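Local coordinates for protein O-methyltransferase, putative (Bacillus cereus, PDB 3DUW) that probably transfers the methyl group of S-adenosylmethionine to a hydroxyl oxygen of an acceptor not firmly known, and is captured here with the product S-adenosyl-L-homocysteine, at residues W152-K155 with L156-P159; S122-Q125 with I126-E129; D41-P44 with T45-K48; G69-S72 with T73-A77. All blocks are in the same frame, centred on the assembly; numbering follows the deposited sequence.

Contact 1 (W152-K155 with L156-P159)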
loop_
_atom_site.group_PDB
_atom_site.type_symbol
_atom_site.label_atom_id
_atom_site.label_comp_id
_atom_site.label_asym_id
_atom_site.label_seq_id
_atom_site.Cartn_x
_atom_site.Cartn_y
_atom_site.Cartn_z
ATOM N N TRP A 152 -21.441 -3.998 4.859
ATOM C CA TRP A 152 -21.885 -2.626 5.079
ATOM C C TRP A 152 -21.026 -1.663 4.267
ATOM O O TRP A 152 -21.523 -0.677 3.722
ATOM C CB TRP A 152 -21.808 -2.255 6.562
ATOM C CG TRP A 152 -23.074 -2.531 7.300
ATOM C CD1 TRP A 152 -23.267 -3.455 8.281
ATOM C CD2 TRP A 152 -24.334 -1.878 7.107
ATOM N NE1 TRP A 152 -24.572 -3.421 8.715
ATOM C CE2 TRP A 152 -25.248 -2.463 8.011
ATOM C CE3 TRP A 152 -24.778 -0.858 6.258
ATOM C CZ2 TRP A 152 -26.586 -2.059 8.089
ATOM C CZ3 TRP A 152 -26.111 -0.455 6.338
ATOM C CH2 TRP A 152 -26.997 -1.057 7.248
ATOM N N ALA A 153 -19.730 -1.948 4.189
ATOM C CA ALA A 153 -18.819 -1.098 3.431
ATOM C C ALA A 153 -19.264 -1.046 1.975
ATOM O O ALA A 153 -19.330 0.022 1.372
ATOM C CB ALA A 153 -17.395 -1.634 3.526
ATOM N N LEU A 154 -19.571 -2.211 1.416
ATOM C CA LEU A 154 -20.013 -2.303 0.032
ATOM C C LEU A 154 -21.311 -1.523 -0.148
ATOM O O LEU A 154 -21.487 -0.791 -1.123
ATOM C CB LEU A 154 -20.252 -3.765 -0.344
ATOM C CG LEU A 154 -19.574 -4.318 -1.598
ATOM C CD1 LEU A 154 -20.242 -5.632 -1.977
ATOM C CD2 LEU A 154 -19.673 -3.323 -2.739
ATOM N N LYS A 155 -22.213 -1.690 0.812
ATOM C CA LYS A 155 -23.513 -1.034 0.793
ATOM C C LYS A 155 -23.403 0.490 0.829
ATOM O O LYS A 155 -24.174 1.193 0.175
ATOM C CB LYS A 155 -24.340 -1.530 1.983
ATOM C CG LYS A 155 -25.821 -1.182 1.937
ATOM C CD LYS A 155 -26.557 -1.858 3.091
ATOM C CE LYS A 155 -28.064 -1.706 2.966
ATOM N NZ LYS A 155 -28.790 -2.424 4.052
ATOM N N LEU A 156 -22.431 0.997 1.583
ATOM C CA LEU A 156 -22.238 2.437 1.724
ATOM C C LEU A 156 -21.146 3.005 0.825
ATOM O O LEU A 156 -20.716 4.144 1.007
ATOM C CB LEU A 156 -21.924 2.766 3.185
ATOM C CG LEU A 156 -22.971 2.276 4.188
ATOM C CD1 LEU A 156 -22.503 2.552 5.608
ATOM C CD2 LEU A 156 -24.302 2.963 3.913
ATOM N N SER A 157 -20.715 2.221 -0.156
ATOM C CA SER A 157 -19.659 2.646 -1.068
ATOM C C SER A 157 -20.174 3.220 -2.385
ATOM O O SER A 157 -21.379 3.362 -2.595
ATOM C CB SER A 157 -18.749 1.458 -1.382
ATOM O OG SER A 157 -19.430 0.498 -2.175
ATOM N N ARG A 158 -19.228 3.557 -3.255
ATOM C CA ARG A 158 -19.511 4.070 -4.591
ATOM C C ARG A 158 -18.445 3.435 -5.477
ATOM O O ARG A 158 -17.421 2.966 -4.979
ATOM C CB ARG A 158 -19.387 5.601 -4.648
ATOM C CG ARG A 158 -17.971 6.147 -4.462
ATOM C CD ARG A 158 -17.888 7.625 -4.837
ATOM N NE ARG A 158 -16.560 8.201 -4.619
ATOM C CZ ARG A 158 -15.454 7.828 -5.259
ATOM N NH1 ARG A 158 -15.499 6.868 -6.171
ATOM N NH2 ARG A 158 -14.299 8.426 -4.992
ATOM N N PRO A 159 -18.674 3.382 -6.796
ATOM C CA PRO A 159 -17.648 2.779 -7.649
ATOM C C PRO A 159 -16.343 3.539 -7.439
ATOM O O PRO A 159 -16.318 4.766 -7.504
ATOM C CB PRO A 159 -18.218 2.968 -9.052
ATOM C CG PRO A 159 -19.698 2.869 -8.816
ATOM C CD PRO A 159 -19.881 3.713 -7.575
HETATM O O HOH W 1 -23.653 3.594 -1.211
#
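Trp-152 and Leu-156 meet one turn apart where helix 146-155 runs out, and the grip between them is partly apolar and partly backbone. On the apolar side, CD1 of Leu-156 comes within 4.2 Å of CE3 of Trp-152, at the six-membered part of the indole. Leu-156 keeps CG anti to its carbonyl carbon (chi1 -56°), which swings the branch back over the last turn and brings CG to 3.3 Å from Trp-152 O. Beyond the two segments the indole lies on Leu-120 and Leu-123 of helix 119-128, while Leu-156 also touches Phe-134.

Among the backbone bonds, Leu-156 N closes the final turn on Trp-152 O at 2.9 Å and makes a weaker approach to Ala-153 O. The side-chain hydrogen bond across the turn comes from Ser-157. Its OG gives a short bond of 2.6 Å to Leu-154 O, and its own N reaches the same oxygen at 3.3 Å. Both donors come from one face of the carbonyl, the N well above the plane, so a single oxygen is held twice. OG sits between the backbone N and the carbonyl carbon (chi1 69°), turned back to the helix end. One water bridges the turn, donating to Lys-155 O at 2.8 Å and to Ser-157 O.

Further on, Arg-158 forms a salt bridge with Asp-135. Leu-156 is the first residue to leave helical geometry, and the chain then heads for strand 162-166: a helix C-terminus of the Rossmann-like methyltransferase fold, turning into the next strand of its sheet.

Contact 2 (S122-Q125 with I126-E129)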
loop_
_atom_site.group_PDB
_atom_site.type_symbol
_atom_site.label_atom_id
_atom_site.label_comp_id
_atom_site.label_asym_id
_atom_site.label_seq_id
_atom_site.Cartn_x
_atom_site.Cartn_y
_atom_site.Cartn_z
ATOM N N SER A 122 -24.578 1.657 14.462
ATOM C CA SER A 122 -24.270 2.952 13.876
ATOM C C SER A 122 -24.316 2.930 12.351
ATOM O O SER A 122 -24.717 3.909 11.727
ATOM C CB SER A 122 -22.891 3.430 14.346
ATOM O OG SER A 122 -22.889 3.674 15.742
ATOM N N LEU A 123 -23.902 1.819 11.750
ATOM C CA LEU A 123 -23.906 1.708 10.296
ATOM C C LEU A 123 -25.330 1.790 9.747
ATOM O O LEU A 123 -25.568 2.395 8.700
ATOM C CB LEU A 123 -23.219 0.405 9.871
ATOM C CG LEU A 123 -21.698 0.431 10.089
ATOM C CD1 LEU A 123 -21.127 -0.971 10.062
ATOM C CD2 LEU A 123 -21.052 1.298 9.021
ATOM N N GLN A 124 -26.277 1.196 10.466
ATOM C CA GLN A 124 -27.677 1.228 10.057
ATOM C C GLN A 124 -28.187 2.662 10.156
ATOM O O GLN A 124 -28.939 3.126 9.297
ATOM C CB GLN A 124 -28.512 0.311 10.950
ATOM C CG GLN A 124 -29.984 0.225 10.565
ATOM C CD GLN A 124 -30.186 -0.173 9.117
ATOM O OE1 GLN A 124 -30.265 0.680 8.228
ATOM N NE2 GLN A 124 -30.253 -1.473 8.867
ATOM N N GLN A 125 -27.765 3.363 11.206
ATOM C CA GLN A 125 -28.167 4.750 11.410
ATOM C C GLN A 125 -27.612 5.626 10.294
ATOM O O GLN A 125 -28.302 6.504 9.776
ATOM C CB GLN A 125 -27.658 5.261 12.762
ATOM C CG GLN A 125 -28.312 4.605 13.963
ATOM C CD GLN A 125 -27.730 5.087 15.277
ATOM O OE1 GLN A 125 -27.675 6.288 15.540
ATOM N NE2 GLN A 125 -27.296 4.149 16.111
ATOM N N ILE A 126 -26.356 5.384 9.930
ATOM C CA ILE A 126 -25.707 6.148 8.873
ATOM C C ILE A 126 -26.470 5.999 7.558
ATOM O O ILE A 126 -26.633 6.967 6.816
ATOM C CB ILE A 126 -24.235 5.698 8.704
ATOM C CG1 ILE A 126 -23.428 6.161 9.922
ATOM C CG2 ILE A 126 -23.647 6.261 7.420
ATOM C CD1 ILE A 126 -22.017 5.618 9.982
ATOM N N GLU A 127 -26.944 4.791 7.274
ATOM C CA GLU A 127 -27.710 4.564 6.055
ATOM C C GLU A 127 -29.043 5.300 6.165
ATOM O O GLU A 127 -29.469 5.977 5.226
ATOM C CB GLU A 127 -27.964 3.072 5.837
ATOM C CG GLU A 127 -28.950 2.802 4.710
ATOM C CD GLU A 127 -29.052 1.338 4.350
ATOM O OE1 GLU A 127 -29.311 0.513 5.250
ATOM O OE2 GLU A 127 -28.878 1.013 3.157
ATOM N N ASN A 128 -29.694 5.162 7.318
ATOM C CA ASN A 128 -30.972 5.826 7.569
ATOM C C ASN A 128 -30.814 7.320 7.348
ATOM O O ASN A 128 -31.669 7.967 6.742
ATOM C CB ASN A 128 -31.437 5.573 9.003
ATOM C CG ASN A 128 -31.924 4.155 9.220
ATOM O OD1 ASN A 128 -32.238 3.763 10.344
ATOM N ND2 ASN A 128 -31.997 3.379 8.143
ATOM N N GLU A 129 -29.717 7.867 7.860
ATOM C CA GLU A 129 -29.432 9.282 7.699
ATOM C C GLU A 129 -28.980 9.460 6.251
ATOM O O GLU A 129 -28.677 8.478 5.573
ATOM C CB GLU A 129 -28.360 9.706 8.713
ATOM C CG GLU A 129 -28.915 9.759 10.145
ATOM C CD GLU A 129 -27.851 9.739 11.228
ATOM O OE1 GLU A 129 -26.851 10.474 11.100
ATOM O OE2 GLU A 129 -28.030 8.996 12.220
#
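The last two turns of helix 119-128, where Ser-122 to Gln-125 bond to Ile-126 to Glu-129, belong to one of the helices that flank the central sheet of the Rossmann-like fold. Four consecutive i to i+4 bonds hold them together. Ile-126 N donates to Ser-122 O at 2.8 Å, Glu-127 N to Leu-123 O at 3.1 Å, and Asn-128 N to Gln-124 O at 2.9 Å. The fourth, from Glu-129 N to Gln-125 O, is 2.7 Å long although Glu-129 itself has already left helical angles.

The buried flank is mainly apolar. Ile-126 has CG1 anti to its carbonyl carbon, laying that branch back along the helix until CG1 is 3.2 Å from Ser-122 O, with CD1 following the same carbonyl. From there Ile-126 packs on Val-87 and Leu-89 of strand 85-90; Ser-122 also meets Leu-89, and Leu-123 shares it while resting on Tyr-149, a residue of the S-adenosyl-L-homocysteine site.

The outward flank is polar. The ends of Gln-124, Glu-127 and Asn-128 gather on one side, where the Gln-124 amide plane lies 18° from the Glu-127 carboxylate and 23° from the Asn-128 amide. Gln-125 and Glu-129 occupy a different side and both lead to Arg-115: Glu-129 OE1 by a salt bridge, Gln-125 OE1 by a weak hydrogen bond. With CG anti to the carbonyl carbon (chi1 -72°), the extended chain of Glu-129 lies beside the last turn, its CG 3.3 Å from Gln-125 O and its OE2 3.8 Å from Gln-125 CB.

Contact 3 (D41-P44 with T45-K48). With SAH (S-adenosyl-L-homocysteine), chain C.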
loop_
_atom_site.group_PDB
_atom_site.type_symbol
_atom_site.label_atom_id
_atom_site.label_comp_id
_atom_site.label_asym_id
_atom_site.label_seq_id
_atom_site.Cartn_x
_atom_site.Cartn_y
_atom_site.Cartn_z
ATOM N N ASP A 41 -3.136 0.839 18.324
ATOM C CA ASP A 41 -3.156 1.875 17.290
ATOM C C ASP A 41 -2.307 1.406 16.112
ATOM O O ASP A 41 -1.389 0.604 16.283
ATOM C CB ASP A 41 -2.535 3.195 17.780
ATOM C CG ASP A 41 -2.795 3.479 19.247
ATOM O OD1 ASP A 41 -2.253 2.745 20.099
ATOM O OD2 ASP A 41 -3.525 4.449 19.548
ATOM N N VAL A 42 -2.604 1.892 14.914
ATOM C CA VAL A 42 -1.755 1.532 13.785
ATOM C C VAL A 42 -0.386 2.127 14.114
ATOM O O VAL A 42 -0.278 3.073 14.902
ATOM C CB VAL A 42 -2.241 2.151 12.446
ATOM C CG1 VAL A 42 -3.543 1.503 12.018
ATOM C CG2 VAL A 42 -2.390 3.665 12.575
ATOM N N SER A 43 0.664 1.559 13.534
ATOM C CA SER A 43 2.011 2.068 13.755
ATOM C C SER A 43 2.135 3.385 12.996
ATOM O O SER A 43 1.300 3.705 12.145
ATOM C CB SER A 43 3.043 1.084 13.210
ATOM O OG SER A 43 2.990 1.063 11.793
ATOM N N PRO A 44 3.182 4.171 13.288
ATOM C CA PRO A 44 3.339 5.442 12.578
ATOM C C PRO A 44 3.463 5.274 11.059
ATOM O O PRO A 44 2.885 6.051 10.295
ATOM C CB PRO A 44 4.604 6.026 13.196
ATOM C CG PRO A 44 4.557 5.504 14.600
ATOM C CD PRO A 44 4.145 4.061 14.398
ATOM N N THR A 45 4.218 4.268 10.621
ATOM C CA THR A 45 4.400 4.042 9.189
ATOM C C THR A 45 3.101 3.578 8.533
ATOM O O THR A 45 2.838 3.898 7.373
ATOM C CB THR A 45 5.526 3.019 8.914
ATOM O OG1 THR A 45 5.298 1.827 9.672
ATOM C CG2 THR A 45 6.878 3.610 9.295
ATOM N N GLN A 46 2.293 2.821 9.270
ATOM C CA GLN A 46 1.004 2.366 8.756
ATOM C C GLN A 46 0.062 3.571 8.697
ATOM O O GLN A 46 -0.715 3.718 7.751
ATOM C CB GLN A 46 0.407 1.286 9.662
ATOM C CG GLN A 46 1.174 -0.020 9.640
ATOM C CD GLN A 46 0.719 -0.985 10.715
ATOM O OE1 GLN A 46 -0.068 -0.634 11.593
ATOM N NE2 GLN A 46 1.228 -2.208 10.658
ATOM N N GLY A 47 0.122 4.425 9.716
ATOM C CA GLY A 47 -0.718 5.607 9.716
ATOM C C GLY A 47 -0.397 6.493 8.529
ATOM O O GLY A 47 -1.303 6.998 7.861
ATOM N N LYS A 48 0.889 6.683 8.243
ATOM C CA LYS A 48 1.249 7.526 7.114
ATOM C C LYS A 48 0.846 6.869 5.803
ATOM O O LYS A 48 0.503 7.556 4.843
ATOM C CB LYS A 48 2.738 7.851 7.107
ATOM C CG LYS A 48 3.058 8.911 6.069
ATOM C CD LYS A 48 4.379 9.589 6.323
ATOM C CE LYS A 48 4.557 10.758 5.371
ATOM N NZ LYS A 48 5.856 11.431 5.596
HETATM N N SAH C . -7.765 1.964 14.159
HETATM C CA SAH C . -7.426 2.553 15.507
HETATM C CB SAH C . -7.461 1.501 16.564
HETATM C CG SAH C . -8.768 0.782 16.802
HETATM S SD SAH C . -8.464 -0.655 17.918
HETATM C C SAH C . -5.967 3.114 15.427
HETATM O O SAH C . -5.322 2.942 14.389
HETATM O OXT SAH C . -5.530 3.732 16.463
HETATM C "C5'" SAH C . -9.994 -1.480 17.743
HETATM C "C4'" SAH C . -11.205 -0.610 18.336
HETATM O "O4'" SAH C . -12.317 -1.460 18.066
HETATM C "C3'" SAH C . -11.240 -0.432 19.847
HETATM O "O3'" SAH C . -11.235 0.947 20.225
HETATM C "C2'" SAH C . -12.555 -1.209 20.255
HETATM O "O2'" SAH C . -13.176 -0.678 21.416
HETATM C "C1'" SAH C . -13.386 -1.100 18.993
HETATM N N9 SAH C . -14.401 -1.966 18.850
HETATM C C8 SAH C . -14.552 -3.303 19.175
HETATM N N7 SAH C . -15.703 -3.817 18.877
HETATM C C5 SAH C . -16.422 -2.747 18.288
HETATM C C6 SAH C . -17.758 -2.685 17.749
HETATM N N6 SAH C . -18.601 -3.727 17.721
HETATM N N1 SAH C . -18.127 -1.462 17.252
HETATM C C2 SAH C . -17.303 -0.372 17.259
HETATM N N3 SAH C . -16.020 -0.391 17.766
HETATM C C4 SAH C . -15.648 -1.607 18.263
HETATM O O HOH W 2 4.607 -0.978 11.071
#
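A capping box opens helix 44-57 at the edge of the S-adenosyl-L-homocysteine pocket, with Ser-43 as N-cap and Gln-46 as its partner. Gln-46 N donates to Ser-43 OG at 3.2 Å, and in return Ser-43 N donates to Gln-46 OE1 at 3.0 Å. This second bond is nearly straight at the hydrogen (169°), yet the N stands above the amide plane of Gln-46. The glutamine chain is extended beyond CG, which carries OE1 past Ser-43 OG to the backbone N; on the way CG comes within 3.0 Å of OG. A water holds Ser-43 OG at 2.7 Å and Thr-45 OG1 more loosely. Behind the box, Gly-47 N closes on Ser-43 O at 2.8 Å, and Val-42 CG2 packs on Gly-47 CA at 3.8 Å.

One residue before the cap, Val-42 N donates to O of the ligand at 3.0 Å, and both its methyls flank that oxygen. Thr-45 O accepts from Thr-203 OG1 of the second subunit. The chemistry implies that the ligand carboxylate is read by a backbone N-H of the loop that runs into the cap, while the reciprocal bonds with Gln-46 fix the following residue, Ser-43.

Contact 4 (G69-S72 with T73-A77). With SAH (S-adenosyl-L-homocysteine), chain C.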
loop_
_atom_site.group_PDB
_atom_site.type_symbol
_atom_site.label_atom_id
_atom_site.label_comp_id
_atom_site.label_asym_id
_atom_site.label_seq_id
_atom_site.Cartn_x
_atom_site.Cartn_y
_atom_site.Cartn_z
ATOM N N GLY A 69 -8.223 5.506 20.235
ATOM C CA GLY A 69 -7.937 6.833 20.726
ATOM C C GLY A 69 -7.872 7.875 19.614
ATOM O O GLY A 69 -7.520 9.025 19.844
ATOM N N GLY A 70 -8.209 7.468 18.393
ATOM C CA GLY A 70 -8.208 8.382 17.262
ATOM C C GLY A 70 -6.859 8.578 16.578
ATOM O O GLY A 70 -6.696 9.502 15.776
ATOM N N TYR A 71 -5.889 7.720 16.886
ATOM C CA TYR A 71 -4.576 7.832 16.258
ATOM C C TYR A 71 -4.684 7.649 14.736
ATOM O O TYR A 71 -4.254 8.513 13.977
ATOM C CB TYR A 71 -3.615 6.806 16.863
ATOM C CG TYR A 71 -2.187 6.952 16.384
ATOM C CD1 TYR A 71 -1.360 7.963 16.874
ATOM C CD2 TYR A 71 -1.669 6.083 15.427
ATOM C CE1 TYR A 71 -0.048 8.102 16.421
ATOM C CE2 TYR A 71 -0.365 6.213 14.967
ATOM C CZ TYR A 71 0.438 7.221 15.465
ATOM O OH TYR A 71 1.723 7.349 14.986
ATOM N N SER A 72 -5.264 6.540 14.285
ATOM C CA SER A 72 -5.416 6.329 12.846
ATOM C C SER A 72 -6.325 7.401 12.258
ATOM O O SER A 72 -6.120 7.855 11.135
ATOM C CB SER A 72 -6.033 4.961 12.558
ATOM O OG SER A 72 -7.272 4.819 13.234
ATOM N N THR A 73 -7.336 7.792 13.029
ATOM C CA THR A 73 -8.301 8.792 12.594
ATOM C C THR A 73 -7.615 10.097 12.213
ATOM O O THR A 73 -7.968 10.728 11.218
ATOM C CB THR A 73 -9.311 9.082 13.710
ATOM O OG1 THR A 73 -9.592 7.869 14.422
ATOM C CG2 THR A 73 -10.600 9.630 13.127
ATOM N N ILE A 74 -6.643 10.508 13.020
ATOM C CA ILE A 74 -5.906 11.738 12.753
ATOM C C ILE A 74 -5.093 11.612 11.459
ATOM O O ILE A 74 -5.068 12.534 10.640
ATOM C CB ILE A 74 -4.997 12.083 13.952
ATOM C CG1 ILE A 74 -5.874 12.524 15.128
ATOM C CG2 ILE A 74 -4.005 13.173 13.573
ATOM C CD1 ILE A 74 -5.154 12.587 16.458
ATOM N N TRP A 75 -4.439 10.470 11.262
ATOM C CA TRP A 75 -3.674 10.262 10.038
ATOM C C TRP A 75 -4.603 10.344 8.829
ATOM O O TRP A 75 -4.272 10.968 7.821
ATOM C CB TRP A 75 -2.986 8.894 10.040
ATOM C CG TRP A 75 -1.722 8.819 10.848
ATOM C CD1 TRP A 75 -1.558 8.209 12.057
ATOM C CD2 TRP A 75 -0.432 9.325 10.475
ATOM N NE1 TRP A 75 -0.243 8.294 12.457
ATOM C CE2 TRP A 75 0.469 8.974 11.504
ATOM C CE3 TRP A 75 0.051 10.036 9.368
ATOM C CZ2 TRP A 75 1.827 9.312 11.463
ATOM C CZ3 TRP A 75 1.404 10.372 9.325
ATOM C CH2 TRP A 75 2.272 10.008 10.369
ATOM N N LEU A 76 -5.765 9.706 8.931
ATOM C CA LEU A 76 -6.737 9.713 7.843
ATOM C C LEU A 76 -7.264 11.119 7.569
ATOM O O LEU A 76 -7.305 11.567 6.422
ATOM C CB LEU A 76 -7.910 8.786 8.176
ATOM C CG LEU A 76 -7.613 7.282 8.184
ATOM C CD1 LEU A 76 -8.757 6.530 8.837
ATOM C CD2 LEU A 76 -7.404 6.796 6.758
ATOM N N ALA A 77 -7.659 11.815 8.629
ATOM C CA ALA A 77 -8.195 13.163 8.487
ATOM C C ALA A 77 -7.177 14.119 7.876
ATOM O O ALA A 77 -7.536 15.011 7.107
ATOM C CB ALA A 77 -8.654 13.683 9.838
HETATM N N SAH C . -7.765 1.964 14.159
HETATM C CA SAH C . -7.426 2.553 15.507
HETATM C CB SAH C . -7.461 1.501 16.564
HETATM C CG SAH C . -8.768 0.782 16.802
HETATM S SD SAH C . -8.464 -0.655 17.918
HETATM C C SAH C . -5.967 3.114 15.427
HETATM O O SAH C . -5.322 2.942 14.389
HETATM O OXT SAH C . -5.530 3.732 16.463
HETATM C "C5'" SAH C . -9.994 -1.480 17.743
HETATM C "C4'" SAH C . -11.205 -0.610 18.336
HETATM O "O4'" SAH C . -12.317 -1.460 18.066
HETATM C "C3'" SAH C . -11.240 -0.432 19.847
HETATM O "O3'" SAH C . -11.235 0.947 20.225
HETATM C "C2'" SAH C . -12.555 -1.209 20.255
HETATM O "O2'" SAH C . -13.176 -0.678 21.416
HETATM C "C1'" SAH C . -13.386 -1.100 18.993
HETATM N N9 SAH C . -14.401 -1.966 18.850
HETATM C C8 SAH C . -14.552 -3.303 19.175
HETATM N N7 SAH C . -15.703 -3.817 18.877
HETATM C C5 SAH C . -16.422 -2.747 18.288
HETATM C C6 SAH C . -17.758 -2.685 17.749
HETATM N N6 SAH C . -18.601 -3.727 17.721
HETATM N N1 SAH C . -18.127 -1.462 17.252
HETATM C C2 SAH C . -17.303 -0.372 17.259
HETATM N N3 SAH C . -16.020 -0.391 17.766
HETATM C C4 SAH C . -15.648 -1.607 18.263
#
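Tyr-71 offers its ring face to the edge of Trp-75 one turn later, an edge-to-face pair inside a single helix. The planes stand 75° apart, and the centroids of the tyrosine ring and the indole five-membered ring are 4.8 Å apart. The NE1-CD1 edge does the touching: NE1 lies 3.3 Å from CE2 of Tyr-71, and CD1 hangs over the rim of the same face. Tyr-71 has CG anti to its backbone N (chi1 -173°), while Trp-75 has CG anti to its carbonyl carbon; the two side chains therefore run side by side in the same direction. Both lean on Leu-25 of helix 23-34, and Trp-75 also meets Gln-51 of helix 44-57.

The turn beneath them is the start of helix 71-77, in the beta-alpha-beta unit that joins strand 61-65 to strand 85-90. It follows the glycine-rich loop that marks class I methyltransferases at the end of the first strand. Gly-70 is the N-cap, with a positive phi of 84°; at its backbone angles a side chain would jam against the preceding carbonyl O, which is why a glycine fits here. Its O takes the N of Ile-74 at 2.9 Å. Thr-73 OG1 sits 3.2 Å from Gly-70 CA and bonds to one oxygen of Glu-64.

Ser-72 OG is hydrogen-bonded to the other oxygen of Glu-64 and accepts from the amino N of S-adenosyl-L-homocysteine at 3.0 Å. The acid thus sits as a second shell behind the ligand-binding serine. Further along, Ser-72 O accepts from Leu-76 N at 2.9 Å, and the CG of Leu-76 rests 3.4 Å from that oxygen.

In the fold
Contacts 3 and 4 form the buried pair, their centres 9 Å apart and both touching S-adenosyl-L-homocysteine: each is a helix start, with contact 3 reaching the ligand by a backbone N-H and contact 4 by a serine hydroxyl. They also pack on each other, Val-42 O lying 3.1 Å from Tyr-71 CE2. Contacts 1 and 2 are helix ends, partly buried and 13 Å apart between centres. They join helices 146-155 and 119-128 by Trp-152 on Glu-127 and by a long, weak ion pair of Lys-155 with the same glutamate. Contact 3 alone reaches the second subunit; contacts 1 and 2 lie on the opposite side of the chain's centre from contact 3.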